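PDB 2WB7: PT26-6P from Thermococcus sp., which is of unknown function but is encoded by a euryarchaeal mobile element and combines immunoglobulin-like domains with a helical domain. Local coordinates for residues Ser110-Gln114 and Gly115-Ala119. Residues are numbered along the deposited sequence; the frame is centred on the assembly and turned at random.
Sequences STFRQ and GGYIA
A type I beta turn from R113 to G116 folds the loop between strands 104-108 and 120-129 back on itself, so that Y117 reaches across to F112 and R113. The turn is closed by G116 N, which donates to R113 O at 3.0 Å. Glycine suits position 116 because, with phi positive at 79°, a beta carbon would collide with the carbonyl oxygen of G115. The second bond bridging the loop uses a side chain as acceptor: the backbone N-H of R113 donates to Y117 OH at 2.8 Å, nearly straight at 169°. Y117 CG lies anti to its carbonyl carbon (chi1 -63°), which points the ring back along the chain, carrying its hydroxyl to R113 N. R113 CB packs against the phenol, 3.4 Å from Y117 CZ, while F112 CB approaches the ring edge, 4.0 Å from Y117 CE1. The buried F112 side chain touches I87 and V90 of strand 85-96, a fitting place for a large apolar group. A phenylalanine in place of Y117 would probably leave the backbone N-H of R113 without its acceptor. The arrangement is that of a beta-turn loop in an immunoglobulin-like domain, spanned by a tyrosine hydroxyl bonded to the backbone.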
ATOM      1  N   SER A 110      34.212 -21.040  -8.585  1.00 58.36           N
ATOM      2  CA  SER A 110      34.842 -19.780  -8.997  1.00 58.92           C
ATOM      3  C   SER A 110      34.676 -18.687  -7.957  1.00 58.94           C
ATOM      4  O   SER A 110      35.522 -17.808  -7.817  1.00 58.99           O
ATOM      5  CB  SER A 110      34.234 -19.276 -10.309  1.00 59.14           C
ATOM      6  OG  SER A 110      34.717 -20.003 -11.429  1.00 60.59           O
ATOM      7  N   THR A 111      33.557 -18.723  -7.252  1.00 59.27           N
ATOM      8  CA  THR A 111      33.214 -17.664  -6.314  1.00 59.33           C
ATOM      9  C   THR A 111      34.153 -17.690  -5.129  1.00 59.10           C
ATOM     10  O   THR A 111      34.392 -16.676  -4.481  1.00 59.06           O
ATOM     11  CB  THR A 111      31.783 -17.855  -5.773  1.00 59.53           C
ATOM     12  OG1 THR A 111      30.860 -17.952  -6.868  1.00 59.74           O
ATOM     13  CG2 THR A 111      31.387 -16.693  -4.858  1.00 59.40           C
ATOM     14  N   PHE A 112      34.677 -18.870  -4.839  1.00 59.02           N
ATOM     15  CA  PHE A 112      35.409 -19.057  -3.605  1.00 58.88           C
ATOM     16  C   PHE A 112      36.912 -19.168  -3.786  1.00 59.23           C
ATOM     17  O   PHE A 112      37.409 -19.445  -4.876  1.00 59.39           O
ATOM     18  CB  PHE A 112      34.851 -20.249  -2.844  1.00 58.61           C
ATOM     19  CG  PHE A 112      33.393 -20.134  -2.569  1.00 57.50           C
ATOM     20  CD1 PHE A 112      32.482 -20.908  -3.265  1.00 56.97           C
ATOM     21  CD2 PHE A 112      32.929 -19.223  -1.638  1.00 56.17           C
ATOM     22  CE1 PHE A 112      31.126 -20.788  -3.023  1.00 57.03           C
ATOM     23  CE2 PHE A 112      31.581 -19.100  -1.383  1.00 56.08           C
ATOM     24  CZ  PHE A 112      30.673 -19.882  -2.078  1.00 56.34           C
ATOM     25  N   ARG A 113      37.618 -18.940  -2.683  1.00 59.65           N
ATOM     26  CA  ARG A 113      39.073 -18.917  -2.619  1.00 59.86           C
ATOM     27  C   ARG A 113      39.698 -20.237  -3.043  1.00 59.83           C
ATOM     28  O   ARG A 113      39.398 -21.287  -2.470  1.00 59.87           O
ATOM     29  CB  ARG A 113      39.475 -18.589  -1.190  1.00 59.86           C
ATOM     30  CG  ARG A 113      40.928 -18.361  -0.966  1.00 61.33           C
ATOM     31  CD  ARG A 113      41.076 -17.401   0.204  1.00 64.20           C
ATOM     32  NE  ARG A 113      40.664 -16.049  -0.181  1.00 65.68           N
ATOM     33  CZ  ARG A 113      40.347 -15.077   0.674  1.00 65.75           C
ATOM     34  NH1 ARG A 113      40.367 -15.298   1.980  1.00 66.09           N
ATOM     35  NH2 ARG A 113      39.993 -13.885   0.214  1.00 66.28           N
ATOM     36  N   GLN A 114      40.562 -20.172  -4.053  1.00 60.03           N
ATOM     37  CA  GLN A 114      41.259 -21.349  -4.589  1.00 60.01           C
ATOM     38  C   GLN A 114      41.889 -22.204  -3.496  1.00 59.26           C
ATOM     39  O   GLN A 114      41.786 -23.438  -3.518  1.00 59.13           O
ATOM     40  CB  GLN A 114      42.363 -20.913  -5.554  1.00 60.68           C
ATOM     41  CG  GLN A 114      41.965 -19.834  -6.552  1.00 62.74           C
ATOM     42  CD  GLN A 114      41.094 -20.387  -7.654  1.00 65.90           C
ATOM     43  OE1 GLN A 114      40.185 -21.181  -7.395  1.00 67.09           O
ATOM     44  NE2 GLN A 114      41.369 -19.981  -8.897  1.00 66.74           N
ATOM     45  N   GLY A 115      42.556 -21.542  -2.554  1.00 58.39           N
ATOM     46  CA  GLY A 115      43.294 -22.228  -1.507  1.00 57.51           C
ATOM     47  C   GLY A 115      42.445 -22.823  -0.400  1.00 57.00           C
ATOM     48  O   GLY A 115      42.969 -23.494   0.489  1.00 57.39           O
ATOM     49  N   GLY A 116      41.137 -22.603  -0.439  1.00 56.12           N
ATOM     50  CA  GLY A 116      40.290 -23.056   0.661  1.00 54.96           C
ATOM     51  C   GLY A 116      40.368 -22.108   1.852  1.00 54.26           C
ATOM     52  O   GLY A 116      41.001 -21.053   1.773  1.00 54.12           O
ATOM     53  N   TYR A 117      39.729 -22.490   2.959  1.00 53.35           N
ATOM     54  CA  TYR A 117      39.536 -21.600   4.092  1.00 52.61           C
ATOM     55  C   TYR A 117      39.877 -22.316   5.374  1.00 52.71           C
ATOM     56  O   TYR A 117      39.615 -23.504   5.503  1.00 52.88           O
ATOM     57  CB  TYR A 117      38.064 -21.156   4.181  1.00 52.38           C
ATOM     58  CG  TYR A 117      37.593 -20.350   2.989  1.00 51.27           C
ATOM     59  CD1 TYR A 117      36.978 -20.967   1.914  1.00 50.26           C
ATOM     60  CD2 TYR A 117      37.786 -18.977   2.936  1.00 50.08           C
ATOM     61  CE1 TYR A 117      36.563 -20.240   0.825  1.00 50.90           C
ATOM     62  CE2 TYR A 117      37.376 -18.239   1.854  1.00 49.61           C
ATOM     63  CZ  TYR A 117      36.765 -18.876   0.800  1.00 50.46           C
ATOM     64  OH  TYR A 117      36.351 -18.166  -0.292  1.00 49.69           O
ATOM     65  N   ILE A 118      40.441 -21.593   6.333  1.00 52.73           N
ATOM     66  CA  ILE A 118      40.525 -22.102   7.693  1.00 52.85           C
ATOM     67  C   ILE A 118      40.249 -20.971   8.670  1.00 52.57           C
ATOM     68  O   ILE A 118      40.606 -19.838   8.398  1.00 52.55           O
ATOM     69  CB  ILE A 118      41.895 -22.743   7.982  1.00 53.24           C
ATOM     70  CG1 ILE A 118      41.890 -23.360   9.382  1.00 53.59           C
ATOM     71  CG2 ILE A 118      43.024 -21.723   7.790  1.00 52.76           C
ATOM     72  CD1 ILE A 118      42.617 -24.678   9.450  1.00 54.19           C
ATOM     73  N   ALA A 119      39.600 -21.281   9.790  1.00 52.50           N
ATOM     74  CA  ALA A 119      39.165 -20.258  10.758  1.00 52.43           C
ATOM     75  C   ALA A 119      38.765 -18.940  10.081  1.00 52.36           C
ATOM     76  O   ALA A 119      39.533 -17.979  10.075  1.00 52.14           O
ATOM     77  CB  ALA A 119      40.240 -20.016  11.806  1.00 52.42           C
TER